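Local atomic coordinates of exocyst complex component EXO70 (Saccharomyces cerevisiae, PDB entry 2B1E), a protein that acts in secretion as a subunit of the exocyst, the complex that tethers secretory vesicles to sites of exocytosis, and contributes to assembly of that complex. Residues A[11-15]-A[16-20]; A[31-35]-A[36-40]; A[69-72]-A[73-77]. All blocks are in the same frame, centred on the assembly; numbering follows the deposited sequence.

Contact 1: A[11-15]-A[16-20]; sequences SVASV and KDLAN
The hydroxyl of Ser14 reaches forward over the first turn of helix 15-30 and meets the backbone of Asp17, with OG accepting from Asp17 N at 3.1 Å along a nearly straight path (160° at the hydrogen). The torsion responsible places OG between the backbone N and the carbonyl carbon of its own residue (chi1 56°), which carries it to the Asp17 amide. Asp17 answers from the other direction: its carboxylate leans toward the chain entering the helix, and a water lies in the gap, accepting from Ser14 N at 2.8 Å and donating to Asp17 OD2, also at 2.8 Å. Ser14 is thus the N-cap of the helix, its OG capping an N-H of the first turn, where the regular i to i-4 pattern has not yet begun, while Asp17 reaches back to the Ser14 amide through water instead of directly. An acidic side chain at this end would also be expected to suit the helix dipole. Behind the cap the regular pattern sets in, as Leu18 N donates to Ser14 O at 2.9 Å and Ala19 N to Val15 O at 2.8 Å. On another side of the turn the methyl of Ala13 rests against the branch of Leu18, CB to CD2 at 3.7 Å, so the residue just before the cap also makes an apolar contact. Leu18 itself is buried, reaching Met51 and Ile55 of helix 38-56 and Ile71 of helix 66-94, whereas Ala13 O is held by Arg62 NH1.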
ATOM      1  N   SER A  11      58.793  19.160  41.207  1.00 22.78           N
ATOM      2  CA  SER A  11      58.677  19.135  42.661  1.00 23.97           C
ATOM      3  C   SER A  11      59.774  19.869  43.419  1.00 23.72           C
ATOM      4  O   SER A  11      59.566  20.291  44.555  1.00 25.63           O
ATOM      5  CB  SER A  11      58.571  17.689  43.168  1.00 23.84           C
ATOM      6  OG  SER A  11      59.803  17.017  43.062  1.00 20.06           O
ATOM      7  N   VAL A  12      60.937  20.039  42.806  1.00 24.55           N
ATOM      8  CA  VAL A  12      62.016  20.734  43.492  1.00 24.16           C
ATOM      9  C   VAL A  12      62.528  21.952  42.729  1.00 23.96           C
ATOM     10  O   VAL A  12      63.609  22.469  43.019  1.00 25.25           O
ATOM     11  CB  VAL A  12      63.188  19.772  43.801  1.00 25.77           C
ATOM     12  CG1 VAL A  12      62.722  18.693  44.773  1.00 25.18           C
ATOM     13  CG2 VAL A  12      63.706  19.141  42.526  1.00 26.34           C
ATOM     14  N   ALA A  13      61.747  22.418  41.758  1.00 21.28           N
ATOM     15  CA  ALA A  13      62.140  23.584  40.972  1.00 20.88           C
ATOM     16  C   ALA A  13      61.595  24.857  41.613  1.00 18.89           C
ATOM     17  O   ALA A  13      60.536  24.847  42.237  1.00 17.94           O
ATOM     18  CB  ALA A  13      61.621  23.459  39.536  1.00 20.83           C
ATOM     19  N   SER A  14      62.327  25.952  41.460  1.00 17.10           N
ATOM     20  CA  SER A  14      61.892  27.224  42.014  1.00 18.38           C
ATOM     21  C   SER A  14      60.756  27.792  41.166  1.00 16.01           C
ATOM     22  O   SER A  14      60.596  27.436  39.992  1.00 13.80           O
ATOM     23  CB  SER A  14      63.057  28.218  42.023  1.00 19.97           C
ATOM     24  OG  SER A  14      63.593  28.371  40.716  1.00 21.10           O
ATOM     25  N   VAL A  15      59.963  28.675  41.754  1.00 15.44           N
ATOM     26  CA  VAL A  15      58.884  29.288  40.998  1.00 15.79           C
ATOM     27  C   VAL A  15      59.498  30.062  39.829  1.00 15.35           C
ATOM     28  O   VAL A  15      58.939  30.104  38.737  1.00 14.68           O
ATOM     29  CB  VAL A  15      58.064  30.243  41.866  1.00 15.15           C
ATOM     30  CG1 VAL A  15      57.099  31.049  40.985  1.00 17.40           C
ATOM     31  CG2 VAL A  15      57.288  29.442  42.903  1.00 15.52           C
ATOM     32  N   LYS A  16      60.658  30.663  40.063  1.00 14.04           N
ATOM     33  CA  LYS A  16      61.334  31.416  39.012  1.00 17.99           C
ATOM     34  C   LYS A  16      61.627  30.515  37.823  1.00 17.45           C
ATOM     35  O   LYS A  16      61.322  30.860  36.683  1.00 19.47           O
ATOM     36  CB  LYS A  16      62.631  32.023  39.547  1.00 18.35           C
ATOM     37  CG  LYS A  16      63.481  32.743  38.510  1.00 19.41           C
ATOM     38  CD  LYS A  16      64.548  33.581  39.211  1.00 22.36           C
ATOM     39  CE  LYS A  16      65.538  34.190  38.235  1.00 25.40           C
ATOM     40  NZ  LYS A  16      66.402  33.152  37.604  1.00 27.40           N
ATOM     41  N   ASP A  17      62.216  29.353  38.077  1.00 17.10           N
ATOM     42  CA  ASP A  17      62.522  28.446  36.982  1.00 17.12           C
ATOM     43  C   ASP A  17      61.281  27.884  36.293  1.00 17.79           C
ATOM     44  O   ASP A  17      61.248  27.786  35.062  1.00 16.26           O
ATOM     45  CB  ASP A  17      63.427  27.316  37.469  1.00 17.59           C
ATOM     46  CG  ASP A  17      64.847  27.790  37.707  1.00 20.67           C
ATOM     47  OD1 ASP A  17      65.141  28.956  37.347  1.00 20.99           O
ATOM     48  OD2 ASP A  17      65.664  27.009  38.241  1.00 19.09           O
ATOM     49  N   LEU A  18      60.268  27.516  37.073  1.00 17.22           N
ATOM     50  CA  LEU A  18      59.027  26.982  36.506  1.00 16.59           C
ATOM     51  C   LEU A  18      58.361  28.057  35.648  1.00 16.82           C
ATOM     52  O   LEU A  18      57.800  27.764  34.588  1.00 15.41           O
ATOM     53  CB  LEU A  18      58.063  26.555  37.618  1.00 17.69           C
ATOM     54  CG  LEU A  18      58.477  25.335  38.448  1.00 18.42           C
ATOM     55  CD1 LEU A  18      57.491  25.107  39.578  1.00 18.94           C
ATOM     56  CD2 LEU A  18      58.545  24.119  37.540  1.00 20.36           C
ATOM     57  N   ALA A  19      58.418  29.297  36.125  1.00 13.71           N
ATOM     58  CA  ALA A  19      57.828  30.422  35.415  1.00 15.74           C
ATOM     59  C   ALA A  19      58.524  30.544  34.068  1.00 16.87           C
ATOM     60  O   ALA A  19      57.876  30.680  33.033  1.00 15.33           O
ATOM     61  CB  ALA A  19      58.010  31.705  36.227  1.00 15.31           C
ATOM     62  N   ASN A  20      59.853  30.478  34.078  1.00 18.07           N
ATOM     63  CA  ASN A  20      60.603  30.575  32.828  1.00 19.16           C
ATOM     64  C   ASN A  20      60.155  29.478  31.862  1.00 18.40           C
ATOM     65  O   ASN A  20      59.911  29.745  30.686  1.00 20.19           O
ATOM     66  CB  ASN A  20      62.107  30.457  33.092  1.00 21.28           C
ATOM     67  CG  ASN A  20      62.930  30.652  31.832  1.00 23.03           C
ATOM     68  OD1 ASN A  20      62.845  31.694  31.179  1.00 27.03           O
ATOM     69  ND2 ASN A  20      63.726  29.652  31.482  1.00 23.62           N
TER
HETATM   70  O   HOH W   1      64.904  25.463  40.412  1.00 23.89           O

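Contact 2: A[31-35]-A[36-40]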
ATOM      1  N   LYS A  31      52.360  30.304  18.501  1.00 16.74           N
ATOM      2  CA  LYS A  31      52.511  30.097  17.060  1.00 15.77           C
ATOM      3  C   LYS A  31      51.267  29.492  16.417  1.00 17.85           C
ATOM      4  O   LYS A  31      51.098  29.560  15.200  1.00 15.62           O
ATOM      5  CB  LYS A  31      53.712  29.196  16.777  1.00 17.92           C
ATOM      6  CG  LYS A  31      55.021  29.679  17.378  1.00 20.75           C
ATOM      7  CD  LYS A  31      56.055  28.562  17.396  1.00 22.27           C
ATOM      8  CE  LYS A  31      57.331  28.990  18.121  1.00 24.12           C
ATOM      9  NZ  LYS A  31      58.398  27.944  18.048  1.00 25.80           N
ATOM     10  N   GLY A  32      50.400  28.884  17.221  1.00 16.40           N
ATOM     11  CA  GLY A  32      49.190  28.310  16.660  1.00 17.18           C
ATOM     12  C   GLY A  32      49.266  26.821  16.402  1.00 16.37           C
ATOM     13  O   GLY A  32      50.342  26.269  16.191  1.00 17.30           O
ATOM     14  N   ILE A  33      48.107  26.172  16.402  1.00 15.77           N
ATOM     15  CA  ILE A  33      48.020  24.734  16.187  1.00 14.54           C
ATOM     16  C   ILE A  33      48.671  24.212  14.903  1.00 15.69           C
ATOM     17  O   ILE A  33      49.380  23.206  14.938  1.00 12.89           O
ATOM     18  CB  ILE A  33      46.532  24.263  16.218  1.00 15.90           C
ATOM     19  CG1 ILE A  33      45.936  24.548  17.603  1.00 14.34           C
ATOM     20  CG2 ILE A  33      46.444  22.763  15.896  1.00 12.61           C
ATOM     21  CD1 ILE A  33      44.435  24.375  17.691  1.00 16.45           C
ATOM     22  N   ASN A  34      48.442  24.875  13.769  1.00 14.28           N
ATOM     23  CA  ASN A  34      49.029  24.388  12.521  1.00 14.27           C
ATOM     24  C   ASN A  34      50.554  24.480  12.471  1.00 13.65           C
ATOM     25  O   ASN A  34      51.211  23.602  11.922  1.00 14.48           O
ATOM     26  CB  ASN A  34      48.441  25.132  11.311  1.00 14.95           C
ATOM     27  CG  ASN A  34      46.987  24.767  11.046  1.00 16.08           C
ATOM     28  OD1 ASN A  34      46.582  23.601  11.165  1.00 11.04           O
ATOM     29  ND2 ASN A  34      46.200  25.761  10.658  1.00 15.14           N
ATOM     30  N   GLN A  35      51.126  25.544  13.023  1.00 14.98           N
ATOM     31  CA  GLN A  35      52.584  25.688  12.998  1.00 15.26           C
ATOM     32  C   GLN A  35      53.265  24.730  13.967  1.00 16.15           C
ATOM     33  O   GLN A  35      54.301  24.134  13.660  1.00 13.91           O
ATOM     34  CB  GLN A  35      52.985  27.116  13.340  1.00 19.85           C
ATOM     35  CG  GLN A  35      54.426  27.422  12.978  1.00 24.01           C
ATOM     36  CD  GLN A  35      54.842  28.804  13.397  1.00 28.94           C
ATOM     37  OE1 GLN A  35      54.181  29.792  13.067  1.00 31.91           O
ATOM     38  NE2 GLN A  35      55.949  28.890  14.127  1.00 31.83           N
ATOM     39  N   VAL A  36      52.657  24.572  15.136  1.00 12.84           N
ATOM     40  CA  VAL A  36      53.186  23.700  16.171  1.00 13.77           C
ATOM     41  C   VAL A  36      52.986  22.229  15.853  1.00 11.50           C
ATOM     42  O   VAL A  36      53.877  21.411  16.088  1.00 12.78           O
ATOM     43  CB  VAL A  36      52.500  23.989  17.529  1.00 13.03           C
ATOM     44  CG1 VAL A  36      53.073  23.081  18.613  1.00 13.01           C
ATOM     45  CG2 VAL A  36      52.678  25.450  17.893  1.00 13.32           C
ATOM     46  N   GLY A  37      51.816  21.908  15.306  1.00  9.96           N
ATOM     47  CA  GLY A  37      51.458  20.529  15.010  1.00  9.95           C
ATOM     48  C   GLY A  37      50.444  20.198  16.105  1.00 10.78           C
ATOM     49  O   GLY A  37      50.734  20.392  17.291  1.00  7.78           O
ATOM     50  N   LEU A  38      49.260  19.729  15.731  1.00 10.79           N
ATOM     51  CA  LEU A  38      48.211  19.436  16.719  1.00 11.72           C
ATOM     52  C   LEU A  38      48.619  18.540  17.892  1.00 13.41           C
ATOM     53  O   LEU A  38      48.378  18.880  19.055  1.00 12.57           O
ATOM     54  CB  LEU A  38      46.979  18.844  16.022  1.00 12.61           C
ATOM     55  CG  LEU A  38      45.802  18.426  16.918  1.00 12.94           C
ATOM     56  CD1 LEU A  38      45.310  19.620  17.699  1.00 11.76           C
ATOM     57  CD2 LEU A  38      44.671  17.853  16.064  1.00 12.05           C
ATOM     58  N   LYS A  39      49.230  17.395  17.606  1.00 11.04           N
ATOM     59  CA  LYS A  39      49.637  16.501  18.686  1.00 14.04           C
ATOM     60  C   LYS A  39      50.663  17.181  19.603  1.00 14.90           C
ATOM     61  O   LYS A  39      50.570  17.080  20.832  1.00 10.80           O
ATOM     62  CB  LYS A  39      50.198  15.202  18.104  1.00 15.58           C
ATOM     63  CG  LYS A  39      49.175  14.414  17.277  1.00 19.33           C
ATOM     64  CD  LYS A  39      49.727  13.069  16.816  1.00 23.09           C
ATOM     65  CE  LYS A  39      50.919  13.218  15.875  1.00 25.32           C
ATOM     66  NZ  LYS A  39      50.561  13.730  14.512  1.00 24.30           N
ATOM     67  N   GLN A  40      51.617  17.896  19.005  1.00 12.34           N
ATOM     68  CA  GLN A  40      52.656  18.604  19.764  1.00 12.45           C
ATOM     69  C   GLN A  40      52.032  19.708  20.611  1.00 10.85           C
ATOM     70  O   GLN A  40      52.473  19.980  21.738  1.00  5.87           O
ATOM     71  CB  GLN A  40      53.688  19.242  18.819  1.00 14.61           C
ATOM     72  CG  GLN A  40      54.580  18.271  18.061  1.00 19.58           C
ATOM     73  CD  GLN A  40      53.810  17.377  17.116  1.00 22.72           C
ATOM     74  OE1 GLN A  40      52.936  17.836  16.373  1.00 23.47           O
ATOM     75  NE2 GLN A  40      54.131  16.084  17.133  1.00 27.16           N
TER
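Ile33 O accepts from Gly37 N at 2.8 Å, the shorter of the two backbone bonds that join residues 31-35 to 36-40; the angle at the hydrogen is 149°. One residue earlier, Gly32 O receives Val36 N at 3.1 Å in a straighter bond, with the hydrogen at 163°. The same carbonyl is flanked by the Val36 side chain: CG2 is anti to the carbonyl carbon of its residue and beside the backbone N, which sets this methyl next to the oxygen that the amide binds. CG2 also comes within 4.0 Å of Lys31 CB, while the rest of the lysine chain runs on extended and leads away. The two bonds span the one-turn helix 33-36, enclosed by glycines that each serve twice. Gly32 ends the preceding helical run and is N-cap of the short helix; Gly37 ends that helix and is N-cap of helix 38-56. Both have positive phi, 98° for Gly32, and in each the backbone angles would press a CB against the preceding carbonyl oxygen, which accounts for glycine at these corners. Across the second corner, Ile33 and Leu38 lie side by side and point the same way, with Ile33 CG2 at 3.8 Å from Leu38 CD1. The pair packs on neighbouring helices: both side chains touch Leu86 of helix 66-94, Ile33 also touches Tyr89, and Leu38 reaches Ala122 and Trp125 of helix 117-132. The amide of Asn34 is engaged with helix 66-94 as well, OD1 being hydrogen-bonded to the hydroxyl of Tyr89.

Contact 3: A[69-72]-A[73-77]; sequences HGIL and THLEQ
The backbone from His69 to Gln77 is unbroken alpha helix, each amide of 73 to 75 donating to the carbonyl four residues back, most directly from Leu75 N to Ile71 O at 2.9 Å (175° at the hydrogen). Thr73 N binds His69 O at 3.1 Å, and the hydroxyl of Thr73 stands close to the same oxygen, OG1 to O at 3.2 Å. With OG1 beside the backbone N and anti to the carbonyl carbon (chi1 -60°), the torsion puts OG1 near that carbonyl. On the buried face Ile71 and Leu75, one turn apart, run side by side in the same direction, CG1 of the isoleucine meeting CD1 of the leucine at 4.0 Å. Their i to i+4 row is part of the face by which helix 66-94 packs into the all-helical N-terminal region: both touch helix 15-30, Leu75 also meets Leu48 of helix 38-56, and Leu72 packs on Ile55 of that helix. The imidazoles turn outward from this local contact to acidic partners, His69 NE2 hydrogen-bonding to Glu64 OE1 and His74 NE2 to Glu26 OE2 of helix 15-30.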
ATOM      1  N   HIS A  69      51.317  32.679  43.528  1.00 10.88           N
ATOM      2  CA  HIS A  69      49.960  32.943  43.066  1.00 10.61           C
ATOM      3  C   HIS A  69      49.971  33.381  41.620  1.00 10.38           C
ATOM      4  O   HIS A  69      49.053  33.076  40.863  1.00  7.78           O
ATOM      5  CB  HIS A  69      49.313  34.009  43.956  1.00 11.51           C
ATOM      6  CG  HIS A  69      49.162  33.576  45.384  1.00 14.43           C
ATOM      7  ND1 HIS A  69      48.895  34.456  46.409  1.00 14.96           N
ATOM      8  CD2 HIS A  69      49.227  32.348  45.950  1.00 13.14           C
ATOM      9  CE1 HIS A  69      48.801  33.789  47.547  1.00 16.05           C
ATOM     10  NE2 HIS A  69      48.999  32.508  47.294  1.00 14.92           N
ATOM     11  N   GLY A  70      51.025  34.097  41.248  1.00 10.40           N
ATOM     12  CA  GLY A  70      51.162  34.560  39.883  1.00 12.50           C
ATOM     13  C   GLY A  70      51.314  33.405  38.910  1.00 11.62           C
ATOM     14  O   GLY A  70      50.585  33.331  37.928  1.00 11.00           O
ATOM     15  N   ILE A  71      52.243  32.485  39.165  1.00 11.56           N
ATOM     16  CA  ILE A  71      52.395  31.371  38.235  1.00 12.43           C
ATOM     17  C   ILE A  71      51.141  30.485  38.209  1.00 11.80           C
ATOM     18  O   ILE A  71      50.762  29.966  37.157  1.00 10.14           O
ATOM     19  CB  ILE A  71      53.646  30.518  38.552  1.00 13.20           C
ATOM     20  CG1 ILE A  71      54.014  29.682  37.315  1.00 12.09           C
ATOM     21  CG2 ILE A  71      53.390  29.617  39.746  1.00 10.96           C
ATOM     22  CD1 ILE A  71      55.316  28.886  37.456  1.00 12.90           C
ATOM     23  N   LEU A  72      50.486  30.311  39.358  1.00 11.82           N
ATOM     24  CA  LEU A  72      49.267  29.511  39.391  1.00 10.76           C
ATOM     25  C   LEU A  72      48.232  30.096  38.421  1.00 11.06           C
ATOM     26  O   LEU A  72      47.621  29.373  37.631  1.00  8.47           O
ATOM     27  CB  LEU A  72      48.654  29.476  40.802  1.00 12.62           C
ATOM     28  CG  LEU A  72      49.391  28.730  41.920  1.00 14.10           C
ATOM     29  CD1 LEU A  72      48.539  28.773  43.204  1.00 14.54           C
ATOM     30  CD2 LEU A  72      49.653  27.298  41.502  1.00 11.95           C
ATOM     31  N   THR A  73      48.032  31.404  38.482  1.00 10.78           N
ATOM     32  CA  THR A  73      47.051  32.044  37.605  1.00 12.65           C
ATOM     33  C   THR A  73      47.507  32.007  36.145  1.00 11.42           C
ATOM     34  O   THR A  73      46.699  31.789  35.245  1.00 10.33           O
ATOM     35  CB  THR A  73      46.795  33.508  38.031  1.00 14.71           C
ATOM     36  OG1 THR A  73      46.292  33.525  39.375  1.00 13.43           O
ATOM     37  CG2 THR A  73      45.770  34.166  37.117  1.00 15.35           C
ATOM     38  N   HIS A  74      48.802  32.203  35.918  1.00 12.28           N
ATOM     39  CA  HIS A  74      49.335  32.188  34.563  1.00 12.16           C
ATOM     40  C   HIS A  74      49.110  30.821  33.917  1.00 10.65           C
ATOM     41  O   HIS A  74      48.608  30.732  32.804  1.00 10.87           O
ATOM     42  CB  HIS A  74      50.828  32.522  34.575  1.00 13.94           C
ATOM     43  CG  HIS A  74      51.436  32.574  33.209  1.00 14.47           C
ATOM     44  ND1 HIS A  74      52.767  32.306  32.976  1.00 16.04           N
ATOM     45  CD2 HIS A  74      50.890  32.845  32.000  1.00 16.37           C
ATOM     46  CE1 HIS A  74      53.014  32.402  31.681  1.00 19.69           C
ATOM     47  NE2 HIS A  74      51.892  32.729  31.065  1.00 17.94           N
ATOM     48  N   LEU A  75      49.482  29.753  34.617  1.00  9.05           N
ATOM     49  CA  LEU A  75      49.287  28.406  34.096  1.00  9.52           C
ATOM     50  C   LEU A  75      47.796  28.147  33.855  1.00 10.50           C
ATOM     51  O   LEU A  75      47.401  27.681  32.792  1.00  8.21           O
ATOM     52  CB  LEU A  75      49.843  27.365  35.079  1.00  9.82           C
ATOM     53  CG  LEU A  75      51.371  27.254  35.147  1.00 13.69           C
ATOM     54  CD1 LEU A  75      51.779  26.450  36.373  1.00 14.20           C
ATOM     55  CD2 LEU A  75      51.887  26.577  33.874  1.00 15.83           C
ATOM     56  N   GLU A  76      46.964  28.472  34.838  1.00  8.89           N
ATOM     57  CA  GLU A  76      45.531  28.241  34.691  1.00 10.26           C
ATOM     58  C   GLU A  76      44.961  28.964  33.460  1.00  8.83           C
ATOM     59  O   GLU A  76      44.251  28.355  32.656  1.00  7.17           O
ATOM     60  CB  GLU A  76      44.792  28.686  35.962  1.00 15.80           C
ATOM     61  CG  GLU A  76      45.198  27.915  37.229  1.00 19.34           C
ATOM     62  CD  GLU A  76      44.597  28.505  38.508  1.00 22.83           C
ATOM     63  OE1 GLU A  76      44.174  29.684  38.493  1.00 19.79           O
ATOM     64  OE2 GLU A  76      44.560  27.790  39.535  1.00 25.21           O
ATOM     65  N   GLN A  77      45.292  30.245  33.289  1.00  7.04           N
ATOM     66  CA  GLN A  77      44.760  30.996  32.149  1.00  8.59           C
ATOM     67  C   GLN A  77      45.325  30.597  30.791  1.00  8.13           C
ATOM     68  O   GLN A  77      44.584  30.553  29.811  1.00  9.29           O
ATOM     69  CB  GLN A  77      44.919  32.505  32.363  1.00  9.08           C
ATOM     70  CG  GLN A  77      44.058  33.058  33.511  1.00  9.37           C
ATOM     71  CD  GLN A  77      42.587  32.730  33.353  1.00 11.81           C
ATOM     72  OE1 GLN A  77      42.041  32.795  32.256  1.00 10.63           O
ATOM     73  NE2 GLN A  77      41.936  32.377  34.453  1.00 10.24           N
TER

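How the contacts relate
Following the chain from the N terminus, contact 1 starts helix 15-30, contact 2 makes the double corner between that helix and helix 38-56, and contact 3 lies along helix 66-94. Each is local and closes no loop longer than a turn or so; they come in series, neither nesting nor crossing. Contacts 1 and 3 meet in space, with centres 13 Å apart: CD1 of Ile71 packs against Leu18 CB at 3.6 Å and against Ala19 N, joining the start of helix 15-30 to helix 66-94. Contact 2 touches neither, its nearest atoms about 13 Å from each, but it too packs on helix 66-94, farther along at Leu86 and Tyr89.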